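Local coordinates for sarcolemmal membrane-associated protein (Homo sapiens, PDB 6AR0) that joins the STRIPAK phosphatase-kinase complex, which dephosphorylates STK3 and so inhibits Hippo signalling, and is represented here by its FHA domain, at residues P2-A6 with L127-D131; L24-I30 with V58-H62; L98-I102 with E134-R138. All blocks are in the same frame, centred on the assembly; numbering follows the deposited sequence.

Overall arrangement
The chain, an all-beta FHA domain, begins with 2-6, which leads into strand 5-10 and pairs with 127-131 where strand 117-128 ends; interaction 1 closes a loop of 120 residues within the sheet that holds the first and last strands. Nested inside, interaction 2 pairs strand 28-32 with strand 56-61 in the mixed sheet. The two touch: Ala4 bonds through its backbone to Leu24, the Ser3 hydroxyl bonds to the Asp25 carboxylate, and Pro130 packs on Phe60. Next comes 98-102, whose partner 134-138 lies beyond 127-131; interaction 3 crosses interaction 1, tying the loop between strands 95-97 and 102-105 to the C-terminal tail, and Leu127 touches Ser99 and Ala135. Interactions 2 and 3 follow in series without touching.

Interaction 1. Residues P2-A6 with L127-D131; sequences PSALA and LFLPD
The two segments run antiparallel, their end-to-end directions 168° apart, with extended backbone at Leu5, Ala6, Leu127 and Phe128. Leu127 opposes Ala6 in a non-hydrogen-bonded pair (CA-CA 4.7 Å); its chi1 m, chi2 t rotamer brings CD2 to 3.7 Å from Ala6 CB, and the small alanine leaves room for it on this buried side. Leu127 CA also makes a CH···O contact with Leu5 O at 3.4 Å. Phe128 forms the hydrogen-bonded pair with Leu5 (CA-CA 5.1 Å): Phe128 N donates to Leu5 O at 2.9 Å, and Leu5 N to Phe128 O at 3.0 Å. On this more exposed face Phe128 (chi1 m) sets CD2 4.1 Å from CD2 of Leu5 (chi1 t, chi2 p). The pairing joins the first and last strands of the FHA beta sandwich. Beyond Phe128 pairing ends, yet Ala4 CA stays 4.0 Å from Pro130 CA. A water bridges Ser3 O (2.7 Å) and Leu129 O (2.8 Å), while Leu129 points its CB away from 2-6 and packs on Phe60 and Phe67. Pro130, lacking an amide hydrogen, offers an apolar ring, its CD 4.0 Å from Ala4 CB and its CB 4.2 Å from Pro2 CB.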
loop_
_atom_site.group_PDB
_atom_site.type_symbol
_atom_site.label_atom_id
_atom_site.label_comp_id
_atom_site.label_asym_id
_atom_site.label_seq_id
_atom_site.Cartn_x
_atom_site.Cartn_y
_atom_site.Cartn_z
ATOM N N PRO A 2 -20.243 5.466 9.823
ATOM C CA PRO A 2 -18.813 5.596 10.114
ATOM C C PRO A 2 -17.993 4.467 9.532
ATOM O O PRO A 2 -18.401 3.307 9.540
ATOM C CB PRO A 2 -18.751 5.546 11.640
ATOM C CG PRO A 2 -20.005 4.866 12.057
ATOM C CD PRO A 2 -21.034 5.272 11.049
ATOM N N SER A 3 -16.815 4.823 9.045
ATOM C CA SER A 3 -15.919 3.858 8.436
ATOM C C SER A 3 -14.510 4.412 8.566
ATOM O O SER A 3 -14.272 5.560 8.171
ATOM C CB SER A 3 -16.280 3.709 6.952
ATOM O OG SER A 3 -15.602 2.632 6.350
ATOM N N ALA A 4 -13.563 3.587 9.042
ATOM C CA ALA A 4 -12.148 3.964 9.026
ATOM C C ALA A 4 -11.683 4.150 7.587
ATOM O O ALA A 4 -12.173 3.503 6.662
ATOM C CB ALA A 4 -11.287 2.895 9.703
ATOM N N LEU A 5 -10.703 5.027 7.405
ATOM C CA LEU A 5 -10.329 5.484 6.076
ATOM C C LEU A 5 -8.815 5.613 5.966
ATOM O O LEU A 5 -8.160 6.173 6.854
ATOM C CB LEU A 5 -10.958 6.862 5.802
ATOM C CG LEU A 5 -10.523 7.637 4.559
ATOM C CD1 LEU A 5 -10.887 6.891 3.282
ATOM C CD2 LEU A 5 -11.131 9.025 4.564
ATOM N N ALA A 6 -8.280 5.127 4.849
ATOM C CA ALA A 6 -6.904 5.374 4.437
ATOM C C ALA A 6 -6.925 6.132 3.123
ATOM O O ALA A 6 -7.521 5.665 2.142
ATOM C CB ALA A 6 -6.147 4.065 4.232
ATOM N N LEU A 127 -4.486 8.455 7.692
ATOM C CA LEU A 127 -5.324 7.445 8.314
ATOM C C LEU A 127 -6.296 8.105 9.275
ATOM O O LEU A 127 -5.905 8.971 10.065
ATOM C CB LEU A 127 -4.466 6.450 9.101
ATOM C CG LEU A 127 -3.423 5.712 8.259
ATOM C CD1 LEU A 127 -2.478 4.935 9.171
ATOM C CD2 LEU A 127 -4.105 4.782 7.257
ATOM N N PHE A 128 -7.555 7.678 9.213
ATOM C CA PHE A 128 -8.628 8.272 10.003
ATOM C C PHE A 128 -9.460 7.183 10.657
ATOM O O PHE A 128 -9.845 6.204 10.006
ATOM C CB PHE A 128 -9.506 9.180 9.132
ATOM C CG PHE A 128 -8.712 10.220 8.427
ATOM C CD1 PHE A 128 -8.405 11.425 9.034
ATOM C CD2 PHE A 128 -8.182 9.951 7.183
ATOM C CE1 PHE A 128 -7.601 12.351 8.383
ATOM C CE2 PHE A 128 -7.396 10.881 6.533
ATOM C CZ PHE A 128 -7.110 12.087 7.134
ATOM N N LEU A 129 -9.742 7.381 11.947
ATOM C CA LEU A 129 -10.590 6.494 12.705
ATOM C C LEU A 129 -12.024 6.557 12.182
ATOM O O LEU A 129 -12.405 7.504 11.491
ATOM C CB LEU A 129 -10.555 6.909 14.176
ATOM C CG LEU A 129 -9.178 7.012 14.840
ATOM C CD1 LEU A 129 -9.292 7.553 16.250
ATOM C CD2 LEU A 129 -8.469 5.668 14.838
ATOM N N PRO A 130 -12.854 5.568 12.521
ATOM C CA PRO A 130 -14.242 5.596 12.034
ATOM C C PRO A 130 -14.985 6.861 12.388
ATOM O O PRO A 130 -15.848 7.291 11.615
ATOM C CB PRO A 130 -14.872 4.366 12.692
ATOM C CG PRO A 130 -13.734 3.435 12.854
ATOM C CD PRO A 130 -12.537 4.296 13.182
ATOM N N ASP A 131 -14.688 7.469 13.538
ATOM C CA ASP A 131 -15.379 8.690 13.928
ATOM C C ASP A 131 -14.868 9.929 13.202
ATOM O O ASP A 131 -15.400 11.022 13.420
ATOM C CB ASP A 131 -15.348 8.881 15.452
ATOM C CG ASP A 131 -13.970 9.197 15.993
ATOM O OD1 ASP A 131 -13.024 9.391 15.210
ATOM O OD2 ASP A 131 -13.830 9.258 17.236
HETATM O O HOH W 1 -12.685 7.711 8.754
#

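Interaction 2. Residues L24-I30 with V58-H62; sequences LDEPIKI and VWFDH
Two backbone hydrogen bonds fix the register: Ile28 N donates to Val58 O at 2.9 Å and Val58 N to Ile28 O at 3.0 Å, an antiparallel hydrogen-bonded pair with CA atoms 5.4 Å apart. Before it Pro27, with no N-H, brings its CA to 3.4 Å from Val58 O in a CH···O contact. Further back, water mediates at Leu24 and Asp25. One water donates to Leu24 O (2.8 Å) and accepts from Phe60 N (2.9 Å); another joins Asp25 OD1 (2.8 Å) to His62 NE2 (2.9 Å), and Asp25 OD1 also hydrogen-bonds the Ser3 hydroxyl. Val58, chi1 p, is the buried centre of the packing: its CG1 lies 4.1 Å from both Leu24 CD2 and Ile28 CB, its CB 3.9 Å from Ile30 CD1. Leu24 CB meets Phe60 CB at 4.1 Å, and Pro27 CG rests 3.8 Å from Trp59 CB. Aliphatic Leu24, Ile30 and Val58 are thus buried on one side of the FHA sheet, while water replaces direct backbone bonds at the 24-27 loop.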
loop_
_atom_site.group_PDB
_atom_site.type_symbol
_atom_site.label_atom_id
_atom_site.label_comp_id
_atom_site.label_asym_id
_atom_site.label_seq_id
_atom_site.Cartn_x
_atom_site.Cartn_y
_atom_site.Cartn_z
ATOM N N LEU A 24 -11.917 1.084 5.263
ATOM C CA LEU A 24 -11.337 -0.107 5.887
ATOM C C LEU A 24 -12.311 -0.775 6.858
ATOM O O LEU A 24 -11.943 -1.198 7.961
ATOM C CB LEU A 24 -10.028 0.244 6.587
ATOM C CG LEU A 24 -8.915 0.741 5.663
ATOM C CD1 LEU A 24 -7.719 1.173 6.490
ATOM C CD2 LEU A 24 -8.503 -0.311 4.649
ATOM N N ASP A 25 -13.575 -0.906 6.469
ATOM C CA ASP A 25 -14.489 -1.728 7.255
ATOM C C ASP A 25 -13.984 -3.155 7.362
ATOM O O ASP A 25 -14.289 -3.849 8.340
ATOM C CB ASP A 25 -15.885 -1.737 6.628
ATOM C CG ASP A 25 -16.633 -0.433 6.817
ATOM O OD1 ASP A 25 -16.223 0.411 7.650
ATOM O OD2 ASP A 25 -17.672 -0.261 6.142
ATOM N N GLU A 26 -13.276 -3.624 6.345
ATOM C CA GLU A 26 -12.610 -4.918 6.374
ATOM C C GLU A 26 -11.266 -4.791 5.668
ATOM O O GLU A 26 -11.002 -3.791 4.993
ATOM C CB GLU A 26 -13.462 -6.005 5.726
ATOM C CG GLU A 26 -13.672 -5.798 4.253
ATOM C CD GLU A 26 -14.685 -6.765 3.673
ATOM O OE1 GLU A 26 -15.003 -6.646 2.472
ATOM O OE2 GLU A 26 -15.163 -7.647 4.419
ATOM N N PRO A 27 -10.385 -5.767 5.824
ATOM C CA PRO A 27 -9.058 -5.656 5.212
ATOM C C PRO A 27 -9.147 -5.538 3.702
ATOM O O PRO A 27 -9.974 -6.195 3.053
ATOM C CB PRO A 27 -8.366 -6.953 5.645
ATOM C CG PRO A 27 -9.055 -7.330 6.922
ATOM C CD PRO A 27 -10.486 -6.955 6.691
ATOM N N ILE A 28 -8.265 -4.717 3.141
ATOM C CA ILE A 28 -8.232 -4.448 1.710
ATOM C C ILE A 28 -6.934 -4.987 1.119
ATOM O O ILE A 28 -5.841 -4.718 1.634
ATOM C CB ILE A 28 -8.393 -2.938 1.447
ATOM C CG1 ILE A 28 -9.782 -2.457 1.907
ATOM C CG2 ILE A 28 -8.171 -2.607 -0.029
ATOM C CD1 ILE A 28 -10.966 -3.103 1.195
ATOM N N LYS A 29 -7.066 -5.734 0.026
ATOM C CA LYS A 29 -5.914 -6.232 -0.701
ATOM C C LYS A 29 -5.240 -5.100 -1.467
ATOM O O LYS A 29 -5.899 -4.237 -2.066
ATOM C CB LYS A 29 -6.345 -7.315 -1.684
ATOM C CG LYS A 29 -5.165 -8.107 -2.233
ATOM C CD LYS A 29 -5.594 -9.419 -2.860
ATOM C CE LYS A 29 -6.004 -9.201 -4.290
ATOM N NZ LYS A 29 -6.367 -10.492 -4.932
ATOM N N ILE A 30 -3.917 -5.093 -1.413
ATOM C CA ILE A 30 -3.071 -4.276 -2.273
ATOM C C ILE A 30 -2.480 -5.194 -3.325
ATOM O O ILE A 30 -1.942 -6.256 -2.989
ATOM C CB ILE A 30 -1.957 -3.620 -1.449
ATOM C CG1 ILE A 30 -2.574 -2.659 -0.422
ATOM C CG2 ILE A 30 -0.968 -2.900 -2.353
ATOM C CD1 ILE A 30 -1.810 -2.533 0.856
ATOM N N VAL A 58 -3.956 -4.305 3.951
ATOM C CA VAL A 58 -4.043 -3.174 4.870
ATOM C C VAL A 58 -5.373 -3.233 5.608
ATOM O O VAL A 58 -6.407 -3.561 5.020
ATOM C CB VAL A 58 -3.839 -1.823 4.129
ATOM C CG1 VAL A 58 -4.907 -1.571 3.058
ATOM C CG2 VAL A 58 -3.773 -0.671 5.102
ATOM N N TRP A 59 -5.356 -2.913 6.903
ATOM C CA TRP A 59 -6.588 -2.993 7.672
ATOM C C TRP A 59 -6.536 -2.074 8.878
ATOM O O TRP A 59 -5.484 -1.585 9.291
ATOM C CB TRP A 59 -6.908 -4.423 8.108
ATOM C CG TRP A 59 -6.004 -5.043 9.158
ATOM C CD1 TRP A 59 -6.225 -5.101 10.499
ATOM C CD2 TRP A 59 -4.778 -5.742 8.919
ATOM N NE1 TRP A 59 -5.214 -5.794 11.108
ATOM C CE2 TRP A 59 -4.315 -6.205 10.159
ATOM C CE3 TRP A 59 -4.039 -6.039 7.769
ATOM C CZ2 TRP A 59 -3.156 -6.962 10.286
ATOM C CZ3 TRP A 59 -2.885 -6.782 7.895
ATOM C CH2 TRP A 59 -2.453 -7.234 9.144
ATOM N N PHE A 60 -7.721 -1.881 9.447
ATOM C CA PHE A 60 -7.922 -1.192 10.712
ATOM C C PHE A 60 -8.402 -2.195 11.745
ATOM O O PHE A 60 -9.337 -2.951 11.484
ATOM C CB PHE A 60 -8.976 -0.096 10.545
ATOM C CG PHE A 60 -9.319 0.631 11.818
ATOM C CD1 PHE A 60 -8.380 1.416 12.463
ATOM C CD2 PHE A 60 -10.589 0.536 12.370
ATOM C CE1 PHE A 60 -8.712 2.094 13.638
ATOM C CE2 PHE A 60 -10.917 1.220 13.530
ATOM C CZ PHE A 60 -9.979 1.984 14.162
ATOM N N ASP A 61 -7.740 -2.216 12.897
ATOM C CA ASP A 61 -8.104 -3.085 14.011
ATOM C C ASP A 61 -9.053 -2.295 14.890
ATOM O O ASP A 61 -8.635 -1.405 15.636
ATOM C CB ASP A 61 -6.843 -3.483 14.765
ATOM C CG ASP A 61 -7.106 -4.454 15.880
ATOM O OD1 ASP A 61 -8.235 -4.470 16.408
ATOM O OD2 ASP A 61 -6.155 -5.186 16.242
ATOM N N HIS A 62 -10.343 -2.615 14.772
ATOM C CA HIS A 62 -11.391 -1.830 15.404
ATOM C C HIS A 62 -11.344 -1.920 16.927
ATOM O O HIS A 62 -11.926 -1.062 17.598
ATOM C CB HIS A 62 -12.769 -2.266 14.861
ATOM C CG HIS A 62 -12.996 -1.943 13.404
ATOM N ND1 HIS A 62 -12.392 -2.639 12.375
ATOM C CD2 HIS A 62 -13.782 -1.010 12.811
ATOM C CE1 HIS A 62 -12.785 -2.137 11.216
ATOM N NE2 HIS A 62 -13.630 -1.149 11.452
HETATM O O HOH W 2 -9.955 -3.189 8.131
HETATM O O HOH W 3 -14.626 1.046 9.810
#

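Interaction 3. Residues L98-I102 with E134-R138; sequences LSGDI and EARLR
Leu98 to Asp101 form a type II beta turn, closed by Asp101 N to Leu98 O at 3.1 Å; Gly100, at phi 102°, sits where a CB would jam against the preceding carbonyl. Asp101, chi1 m, folds back so that OD2 accepts from Leu98 N at 2.9 Å. Ser99, chi1 t, donates from OG to Glu134 OE2 at 2.6 Å, the glutamate extending with chi1 and chi2 t. A single backbone bridge pairs Ser99 with Leu137 (CA-CA 4.7 Å): Ser99 N donates to Arg136 O at 2.9 Å, Arg138 N to Ser99 O at 3.0 Å. Arg138, chi1 to chi3 all t, stretches along the turn until NH1 bonds Gly100 O at 3.1 Å. Leu98, m then t, sets CD2 3.9 Å from Arg136 CB. The turn connects strands 95-97 and 102-105, sheet to sheet in the FHA sandwich. Asn81, between strands 78-80 and 83-84, donates from ND2 to Asp101 OD1; Ser99 OG accepts from Leu127 N, and the Gly100 and Asp101 backbones bond Ile125, anchoring the turn to strand 117-128.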
loop_
_atom_site.group_PDB
_atom_site.type_symbol
_atom_site.label_atom_id
_atom_site.label_comp_id
_atom_site.label_asym_id
_atom_site.label_seq_id
_atom_site.Cartn_x
_atom_site.Cartn_y
_atom_site.Cartn_z
ATOM N N LEU A 98 1.177 4.522 10.687
ATOM C CA LEU A 98 0.728 5.745 11.330
ATOM C C LEU A 98 0.451 6.777 10.249
ATOM O O LEU A 98 0.951 6.685 9.117
ATOM C CB LEU A 98 1.776 6.274 12.311
ATOM C CG LEU A 98 2.161 5.373 13.494
ATOM C CD1 LEU A 98 3.109 6.125 14.385
ATOM C CD2 LEU A 98 0.988 4.849 14.288
ATOM N N SER A 99 -0.362 7.759 10.587
ATOM C CA SER A 99 -0.749 8.743 9.593
ATOM C C SER A 99 0.449 9.606 9.224
ATOM O O SER A 99 1.129 10.146 10.098
ATOM C CB SER A 99 -1.888 9.606 10.128
ATOM O OG SER A 99 -2.504 10.257 9.042
ATOM N N GLY A 100 0.711 9.723 7.924
ATOM C CA GLY A 100 1.890 10.398 7.412
ATOM C C GLY A 100 3.006 9.493 6.940
ATOM O O GLY A 100 4.006 9.989 6.393
ATOM N N ASP A 101 2.870 8.190 7.127
ATOM C CA ASP A 101 3.869 7.266 6.626
ATOM C C ASP A 101 3.950 7.323 5.103
ATOM O O ASP A 101 2.976 7.609 4.397
ATOM C CB ASP A 101 3.543 5.832 7.036
ATOM C CG ASP A 101 3.880 5.509 8.471
ATOM O OD1 ASP A 101 4.587 6.291 9.140
ATOM O OD2 ASP A 101 3.430 4.421 8.916
ATOM N N ILE A 102 5.139 7.019 4.601
ATOM C CA ILE A 102 5.377 6.819 3.176
ATOM C C ILE A 102 5.429 5.314 2.941
ATOM O O ILE A 102 6.284 4.618 3.493
ATOM C CB ILE A 102 6.679 7.490 2.715
ATOM C CG1 ILE A 102 6.655 8.992 3.028
ATOM C CG2 ILE A 102 6.911 7.220 1.234
ATOM C CD1 ILE A 102 5.496 9.729 2.424
ATOM N N GLU A 134 -8.229 11.928 12.969
ATOM C CA GLU A 134 -7.005 11.366 12.422
ATOM C C GLU A 134 -6.380 10.413 13.429
ATOM O O GLU A 134 -6.422 10.645 14.642
ATOM C CB GLU A 134 -6.019 12.469 12.046
ATOM C CG GLU A 134 -4.842 11.953 11.253
ATOM C CD GLU A 134 -4.058 13.045 10.575
ATOM O OE1 GLU A 134 -4.317 14.245 10.826
ATOM O OE2 GLU A 134 -3.162 12.696 9.788
ATOM N N ALA A 135 -5.818 9.324 12.914
ATOM C CA ALA A 135 -5.154 8.311 13.726
ATOM C C ALA A 135 -3.852 8.852 14.304
ATOM O O ALA A 135 -3.434 9.973 14.014
ATOM C CB ALA A 135 -4.855 7.087 12.869
ATOM N N ARG A 136 -3.187 8.032 15.118
ATOM C CA ARG A 136 -1.880 8.401 15.645
ATOM C C ARG A 136 -0.962 8.827 14.497
ATOM O O ARG A 136 -0.931 8.197 13.432
ATOM C CB ARG A 136 -1.288 7.210 16.399
ATOM C CG ARG A 136 -0.100 7.543 17.278
ATOM C CD ARG A 136 -0.512 8.139 18.623
ATOM N NE ARG A 136 -1.414 7.251 19.369
ATOM C CZ ARG A 136 -2.729 7.425 19.505
ATOM N NH1 ARG A 136 -3.345 8.493 19.009
ATOM N NH2 ARG A 136 -3.440 6.532 20.175
ATOM N N LEU A 137 -0.287 9.955 14.693
ATOM C CA LEU A 137 0.636 10.530 13.726
ATOM C C LEU A 137 2.041 9.952 13.815
ATOM O O LEU A 137 2.587 9.732 14.906
ATOM C CB LEU A 137 0.748 12.036 13.943
ATOM C CG LEU A 137 -0.566 12.791 14.111
ATOM C CD1 LEU A 137 -0.288 14.256 14.334
ATOM C CD2 LEU A 137 -1.468 12.600 12.916
ATOM N N ARG A 138 2.628 9.741 12.640
ATOM C CA ARG A 138 4.049 9.466 12.536
ATOM C C ARG A 138 4.848 10.583 13.198
ATOM O O ARG A 138 4.541 11.773 13.057
ATOM C CB ARG A 138 4.414 9.381 11.060
ATOM C CG ARG A 138 5.860 9.191 10.741
ATOM C CD ARG A 138 6.031 9.330 9.251
ATOM N NE ARG A 138 7.409 9.166 8.860
ATOM C CZ ARG A 138 7.877 9.381 7.641
ATOM N NH1 ARG A 138 7.066 9.765 6.665
ATOM N NH2 ARG A 138 9.156 9.190 7.396
#